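PDB 4M0N: DUF4974 domain-containing protein from Parabacteroides distasonis, which probably acts as a membrane-bound anti-sigma factor of the FecR family, the fragment here being the part that carries the FecR and FecR C-terminal domains. Local coordinates for residues Val89-Leu92 and Gly93-Phe96; Lys145-Ala149 and Gln150-Ala154. The protein carries 1 engineered substitution. All blocks are in the same frame, centred on the assembly; numbering follows the deposited sequence.

Both contacts are local, each formed where the chain turns from one element into the next, and both reach the same antiparallel sheet. Interaction 1 (89-96) is mostly buried and almost wholly apolar: two valines, an alanine and a phenylalanine ring fill the angle between strands 88-91 and 94-100, which belong to different sheets, and the only polar link between the two segments is one bridging water. Interaction 2 (145-154) is partly buried and mainly polar: an aspartate caps the short helix 149-152 just after the edge strand 142-146, with one close apolar touch, between Glu147 and Val152, beside it. The centres of interactions 1 and 2 lie about 16 Å apart, and the two do not touch.

Interaction 1 of 2, residues Val89-Leu92 and Gly93-Phe96. Engineered in segment 93-96: Ala94 (natural residue Thr).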
# COMPACT_ATOMS: atom_id res chain seq x y z
N VAL A 89 11.04 -6.33 5.92
CA VAL A 89 11.70 -5.83 4.74
C VAL A 89 13.00 -5.21 5.20
O VAL A 89 13.01 -4.24 5.97
CB VAL A 89 10.82 -4.79 4.02
CG1 VAL A 89 11.53 -4.29 2.78
CG2 VAL A 89 9.45 -5.39 3.73
N LYS A 90 14.11 -5.75 4.69
CA LYS A 90 15.45 -5.41 5.18
C LYS A 90 16.30 -4.77 4.10
O LYS A 90 16.39 -5.31 2.99
CB LYS A 90 16.08 -6.69 5.65
CG LYS A 90 17.42 -6.55 6.32
CD LYS A 90 17.85 -7.91 6.84
CE LYS A 90 19.11 -7.79 7.66
NZ LYS A 90 20.25 -7.34 6.82
N VAL A 91 16.86 -3.61 4.37
CA VAL A 91 17.69 -2.96 3.40
C VAL A 91 18.93 -2.38 4.07
O VAL A 91 18.96 -2.20 5.30
CB VAL A 91 16.98 -1.83 2.62
CG1 VAL A 91 15.66 -2.30 2.01
CG2 VAL A 91 16.78 -0.58 3.46
N LEU A 92 19.92 -2.04 3.26
CA LEU A 92 21.00 -1.18 3.73
C LEU A 92 20.79 0.27 3.31
O LEU A 92 21.07 1.20 4.05
CB LEU A 92 22.33 -1.68 3.18
CG LEU A 92 22.67 -3.14 3.45
CD1 LEU A 92 24.04 -3.43 2.85
CD2 LEU A 92 22.66 -3.45 4.94
N GLY A 93 20.29 0.44 2.09
CA GLY A 93 19.99 1.75 1.54
C GLY A 93 19.16 1.46 0.33
O GLY A 93 19.63 0.80 -0.57
N ALA A 94 17.90 1.88 0.33
CA ALA A 94 16.99 1.63 -0.78
C ALA A 94 15.76 2.48 -0.61
O ALA A 94 15.52 2.98 0.49
CB ALA A 94 16.58 0.17 -0.81
N SER A 95 14.99 2.68 -1.66
CA SER A 95 13.68 3.30 -1.49
C SER A 95 12.65 2.34 -2.03
O SER A 95 12.82 1.73 -3.08
CB SER A 95 13.56 4.70 -2.12
OG SER A 95 13.60 4.71 -3.55
N PHE A 96 11.59 2.19 -1.26
CA PHE A 96 10.62 1.14 -1.54
C PHE A 96 9.31 1.41 -0.85
O PHE A 96 9.27 2.09 0.19
CB PHE A 96 11.16 -0.21 -1.10
CG PHE A 96 11.57 -0.24 0.35
CD1 PHE A 96 12.80 0.26 0.76
CD2 PHE A 96 10.71 -0.73 1.31
CE1 PHE A 96 13.15 0.28 2.10
CE2 PHE A 96 11.04 -0.69 2.67
CZ PHE A 96 12.28 -0.21 3.05
O HOH W 1 19.91 -2.28 0.36
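A water joins Leu92 to Gly93 at the bend of the chain: it accepts from Leu92 N at 2.9 Å and donates to Gly93 O at 3.2 Å. No direct hydrogen bond links 89-92 to 93-96, and the axes of strands 89-91 and 94-96 come no closer than 8.7 Å, at 152°, too far apart for backbone pairing. The two strands therefore form no hairpin ladder. Each bonds to other strands, Val89 and Val91 to strand 80-83 and Ala94 to Val72, so the chain passes here from one sheet of the FecR domain to the other, and the side chains pointing inward fill the space between.

Phe96 has the largest side chain in that space. Its CG stands between the backbone N and the carbonyl carbon (chi1 56°), which sends the ring back across to the first strand. There two valine methyls meet the two flanks of the ring: on one, Val89 CG1 lies 3.6 Å from Phe96 CE2, and on the other Val91 CG1 lies 3.6 Å from Phe96 CE1. Both approach the ring obliquely. Val91 CG1 also reaches Ala94 CB at 3.9 Å; Ala94 is an engineered replacement for threonine. A leucine in place of Phe96 would probably leave one of the two valine methyls without its partner and open a gap between the strands. Beyond these residues the Phe96 ring meets that of Phe70, their planes about 15° apart, and Val116 touches Val89, Val91 and Ala94.

Interaction 2 of 2, residues Lys145-Ala149 and Gln150-Ala154; sequences KNEDA and QKVTA
Asp148 meets the first turn of helix 149-152 with both its carboxylate and its carbonyl, as an N-cap residue does. With CG anti to the backbone N (chi1 -175°), the carboxylate turns back over the first N-H groups of the helix: OD1 receives a weak bond from Gln150 N at 2.9 Å and a straighter one from Lys151 N at 3.3 Å, which arrives from above the carboxylate plane. Asp148 O accepts from Val152 N at 3.0 Å, in the carbonyl plane and at an N-H...O angle of 158°, and more weakly from Lys151 N. These helix-start N-H groups would be expected to stabilise the negative charge of Asp148.

The tight part lies on the inner side. Val152 CG2 packs 3.5 Å from Glu147 CG, the two side chains crossing at a slant. At the other end of the turn, Ala149 O is gripped twice by Thr153, by OG1 at 2.8 Å and by the backbone N at 3.1 Å; the hydroxyl is thus tied back to the helix it follows. The solvent side is looser. There the second carboxylate oxygen, Asp148 OD2, takes a water at 2.7 Å that also donates to OE1 of the exposed Gln150. Lys151 runs its aliphatic chain past the carboxylate, but its NZ stays 4.4 Å from Asp148 OD2, beyond a salt bridge, and pairs with Glu197 instead.

Glu147 accepts from Asp148 N through OE2, and its carboxylate is also bonded to Tyr161 and Asn163 of strand 159-166. Val152 rests on Gln132 of strand 131-136 and, with Thr153, on Asn97 of strand 94-100, so the short helix follows edge strand 142-146 and lies against its sheet.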
# COMPACT_ATOMS: atom_id res chain seq x y z
N LYS A 145 7.14 -10.50 -9.17
CA LYS A 145 6.86 -10.03 -10.51
C LYS A 145 7.45 -8.66 -10.75
O LYS A 145 7.99 -8.04 -9.85
CB LYS A 145 5.35 -9.96 -10.75
CG LYS A 145 4.61 -8.96 -9.87
CD LYS A 145 3.13 -8.87 -10.23
CE LYS A 145 2.84 -8.41 -11.66
NZ LYS A 145 1.42 -8.02 -11.72
N ASN A 146 7.34 -8.19 -12.00
CA ASN A 146 7.74 -6.83 -12.31
C ASN A 146 6.58 -5.90 -12.15
O ASN A 146 5.43 -6.24 -12.46
CB ASN A 146 8.27 -6.73 -13.76
CG ASN A 146 9.53 -7.53 -13.98
OD1 ASN A 146 10.42 -7.56 -13.13
ND2 ASN A 146 9.64 -8.12 -15.16
N GLU A 147 6.85 -4.69 -11.69
CA GLU A 147 5.82 -3.66 -11.63
C GLU A 147 6.54 -2.33 -11.58
O GLU A 147 7.61 -2.21 -10.97
CB GLU A 147 4.91 -3.84 -10.40
CG GLU A 147 3.77 -2.82 -10.30
CD GLU A 147 2.87 -2.85 -11.51
OE1 GLU A 147 1.90 -3.62 -11.52
OE2 GLU A 147 3.13 -2.07 -12.46
N ASP A 148 5.94 -1.33 -12.19
CA ASP A 148 6.47 0.03 -12.22
C ASP A 148 6.28 0.70 -10.88
O ASP A 148 5.17 1.10 -10.51
CB ASP A 148 5.73 0.79 -13.33
CG ASP A 148 6.26 2.18 -13.55
OD1 ASP A 148 6.82 2.77 -12.63
OD2 ASP A 148 6.12 2.70 -14.68
N ALA A 149 7.37 0.81 -10.10
CA ALA A 149 7.30 1.34 -8.75
C ALA A 149 6.95 2.83 -8.74
O ALA A 149 6.43 3.31 -7.74
CB ALA A 149 8.62 1.11 -8.00
N GLN A 150 7.24 3.55 -9.83
CA GLN A 150 6.83 4.96 -9.92
C GLN A 150 5.29 5.04 -9.92
O GLN A 150 4.71 5.97 -9.31
CB GLN A 150 7.44 5.62 -11.15
CG GLN A 150 7.13 7.09 -11.28
CD GLN A 150 7.95 7.76 -12.35
OE1 GLN A 150 8.45 7.10 -13.25
NE2 GLN A 150 8.09 9.07 -12.25
N LYS A 151 4.63 4.08 -10.54
CA LYS A 151 3.17 4.05 -10.57
C LYS A 151 2.60 3.52 -9.26
O LYS A 151 1.57 4.02 -8.75
CB LYS A 151 2.68 3.25 -11.76
CG LYS A 151 3.02 3.90 -13.10
CD LYS A 151 2.45 3.10 -14.25
CE LYS A 151 2.81 3.64 -15.63
NZ LYS A 151 2.66 5.11 -15.81
N VAL A 152 3.29 2.53 -8.69
CA VAL A 152 2.89 1.96 -7.39
C VAL A 152 2.80 3.07 -6.35
O VAL A 152 1.88 3.05 -5.51
CB VAL A 152 3.88 0.86 -6.92
CG1 VAL A 152 3.60 0.42 -5.46
CG2 VAL A 152 3.79 -0.36 -7.81
N THR A 153 3.73 4.02 -6.41
CA THR A 153 3.90 5.07 -5.43
C THR A 153 3.28 6.39 -5.89
O THR A 153 3.66 7.42 -5.42
CB THR A 153 5.39 5.29 -5.07
OG1 THR A 153 6.17 5.66 -6.23
CG2 THR A 153 5.95 4.01 -4.46
N ALA A 154 2.33 6.31 -6.82
CA ALA A 154 1.65 7.50 -7.31
C ALA A 154 0.84 8.14 -6.20
O ALA A 154 0.56 9.35 -6.22
CB ALA A 154 0.73 7.14 -8.46
O HOH W 2 6.42 5.41 -14.72